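Local coordinates for protein alanine racemase (Oenococcus oeni PSU-1, PDB 3HUR) that belongs to the alanine racemase family, pairing an N-terminal TIM-barrel domain with a C-terminal domain rich in beta strands, at residues A[111-114]-A[115-118]. Sequence-based numbering, arbitrary orientation.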
ATOM      1  N   ALA A 111     -14.623 -21.399  39.191  1.00 46.54           N
ATOM      2  CA  ALA A 111     -15.946 -20.771  39.383  1.00 47.56           C
ATOM      3  C   ALA A 111     -16.999 -21.292  38.364  1.00 48.15           C
ATOM      4  O   ALA A 111     -18.132 -21.673  38.730  1.00 47.46           O
ATOM      5  CB  ALA A 111     -15.821 -19.251  39.320  1.00 47.60           C
ATOM      6  N   TRP A 112     -16.588 -21.340  37.098  1.00 48.91           N
ATOM      7  CA  TRP A 112     -17.448 -21.783  35.991  1.00 49.50           C
ATOM      8  C   TRP A 112     -18.016 -23.179  36.233  1.00 49.92           C
ATOM      9  O   TRP A 112     -19.179 -23.434  35.965  1.00 49.62           O
ATOM     10  CB  TRP A 112     -16.650 -21.736  34.664  1.00 49.58           C
ATOM     11  CG  TRP A 112     -17.429 -22.148  33.426  1.00 49.40           C
ATOM     12  CD1 TRP A 112     -18.021 -21.320  32.522  1.00 48.44           C
ATOM     13  CD2 TRP A 112     -17.696 -23.485  32.977  1.00 48.37           C
ATOM     14  NE1 TRP A 112     -18.633 -22.052  31.545  1.00 48.04           N
ATOM     15  CE2 TRP A 112     -18.461 -23.383  31.806  1.00 47.42           C
ATOM     16  CE3 TRP A 112     -17.390 -24.756  33.470  1.00 47.20           C
ATOM     17  CZ2 TRP A 112     -18.901 -24.490  31.111  1.00 46.62           C
ATOM     18  CZ3 TRP A 112     -17.830 -25.854  32.777  1.00 46.81           C
ATOM     19  CH2 TRP A 112     -18.572 -25.716  31.607  1.00 46.88           C
ATOM     20  N   LEU A 113     -17.169 -24.086  36.718  1.00 51.42           N
ATOM     21  CA  LEU A 113     -17.566 -25.487  37.027  1.00 52.12           C
ATOM     22  C   LEU A 113     -18.491 -25.576  38.214  1.00 52.56           C
ATOM     23  O   LEU A 113     -19.429 -26.350  38.206  1.00 53.40           O
ATOM     24  CB  LEU A 113     -16.347 -26.359  37.344  1.00 52.16           C
ATOM     25  CG  LEU A 113     -15.841 -27.313  36.274  1.00 52.01           C
ATOM     26  CD1 LEU A 113     -14.697 -28.175  36.850  1.00 49.39           C
ATOM     27  CD2 LEU A 113     -16.976 -28.170  35.751  1.00 50.52           C
ATOM     28  N   GLN A 114     -18.200 -24.799  39.243  1.00 53.52           N
ATOM     29  CA  GLN A 114     -19.009 -24.817  40.462  1.00 54.39           C
ATOM     30  C   GLN A 114     -20.401 -24.316  40.176  1.00 54.97           C
ATOM     31  O   GLN A 114     -21.354 -24.850  40.722  1.00 55.31           O
ATOM     32  CB  GLN A 114     -18.379 -23.967  41.579  1.00 54.15           C
ATOM     33  CG  GLN A 114     -17.052 -24.505  42.074  1.00 54.09           C
ATOM     34  CD  GLN A 114     -16.251 -23.482  42.863  1.00 54.45           C
ATOM     35  OE1 GLN A 114     -16.568 -22.290  42.874  1.00 53.19           O
ATOM     36  NE2 GLN A 114     -15.191 -23.945  43.511  1.00 54.29           N
ATOM     37  N   ASN A 115     -20.511 -23.298  39.317  1.00 55.92           N
ATOM     38  CA  ASN A 115     -21.806 -22.667  38.997  1.00 56.41           C
ATOM     39  C   ASN A 115     -22.484 -23.245  37.753  1.00 56.67           C
ATOM     40  O   ASN A 115     -23.528 -22.726  37.321  1.00 56.76           O
ATOM     41  CB  ASN A 115     -21.642 -21.144  38.826  1.00 56.75           C
ATOM     42  CG  ASN A 115     -21.130 -20.442  40.103  1.00 57.84           C
ATOM     43  OD1 ASN A 115     -21.827 -20.370  41.123  1.00 58.51           O
ATOM     44  ND2 ASN A 115     -19.918 -19.912  40.033  1.00 56.18           N
ATOM     45  N   LEU A 116     -21.906 -24.297  37.166  1.00 56.70           N
ATOM     46  CA  LEU A 116     -22.598 -25.026  36.105  1.00 56.90           C
ATOM     47  C   LEU A 116     -24.052 -25.186  36.486  1.00 57.02           C
ATOM     48  O   LEU A 116     -24.340 -25.652  37.581  1.00 57.54           O
ATOM     49  CB  LEU A 116     -22.025 -26.419  35.927  1.00 56.83           C
ATOM     50  CG  LEU A 116     -21.079 -26.602  34.762  1.00 56.99           C
ATOM     51  CD1 LEU A 116     -20.912 -28.089  34.571  1.00 57.34           C
ATOM     52  CD2 LEU A 116     -21.620 -25.950  33.512  1.00 55.94           C
ATOM     53  N   PRO A 117     -24.976 -24.778  35.610  1.00 57.19           N
ATOM     54  CA  PRO A 117     -26.358 -25.094  35.917  1.00 57.23           C
ATOM     55  C   PRO A 117     -26.708 -26.532  35.591  1.00 56.97           C
ATOM     56  O   PRO A 117     -25.864 -27.300  35.134  1.00 56.98           O
ATOM     57  CB  PRO A 117     -27.161 -24.117  35.026  1.00 57.21           C
ATOM     58  CG  PRO A 117     -26.267 -23.746  33.970  1.00 57.64           C
ATOM     59  CD  PRO A 117     -24.883 -23.751  34.561  1.00 57.44           C
ATOM     60  N   ASP A 118     -27.960 -26.892  35.829  1.00 56.66           N
ATOM     61  CA  ASP A 118     -28.416 -28.230  35.522  1.00 56.23           C
ATOM     62  C   ASP A 118     -28.680 -28.356  34.023  1.00 54.85           C
ATOM     63  O   ASP A 118     -29.117 -27.404  33.382  1.00 54.85           O
ATOM     64  CB  ASP A 118     -29.662 -28.562  36.365  1.00 56.84           C
ATOM     65  CG  ASP A 118     -29.304 -29.075  37.776  1.00 59.58           C
ATOM     66  OD1 ASP A 118     -28.336 -29.867  37.866  1.00 60.89           O
ATOM     67  OD2 ASP A 118     -29.989 -28.702  38.783  1.00 63.00           O
TER
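Leu116 lays its CD2 methyl over one face of the Trp112 indole, above the six-membered ring and displaced toward its rim. The methyl is 3.9 Å from that ring's centroid in a CH-pi contact, and its nearest ring atom is CH2 of Trp112, 3.6 Å from Leu116 CD2. With CG anti to the backbone N (chi1 -179°), Trp112 swings its ring back toward the chain that leaves the helix, although its CB starts out pointing away from that chain. A branched leucine suits this place because its two methyls can serve different neighbours: CD1 of Leu116 lies beside CD2 of Leu113, 4.1 Å away, the two side chains running the same way. Tryptophan supplies both a broad apolar surface and a polar edge, for its NE1 is hydrogen-bonded to Trp90 O, which probably limits how the indole can turn. Leu113 and Trp112 also pack on Ile107 of strand 103-107, and Leu157 touches both leucines.

The backbone closes the last turn. Asn115 N donates to Ala111 O at 2.9 Å, a regular helical i to i+4 bond. The side-chain amide of Asn115 bends back, and ND2 reaches Ala111 O at 2.8 Å, but the N-H is poorly aimed (123°), making this second bond weak. Asparagine is apt here, short and polar enough to turn its amide onto the last helical turn at an exposed site. Leu116 N makes a long, weak bond to Leu113 O, where the helix gives way to the loop. Such a C-terminal helix end, with an apolar residue just beyond it folded back onto the helix, belongs to an alpha-to-beta connection of the TIM barrel, leading from helix 110-114 toward strand 123-128.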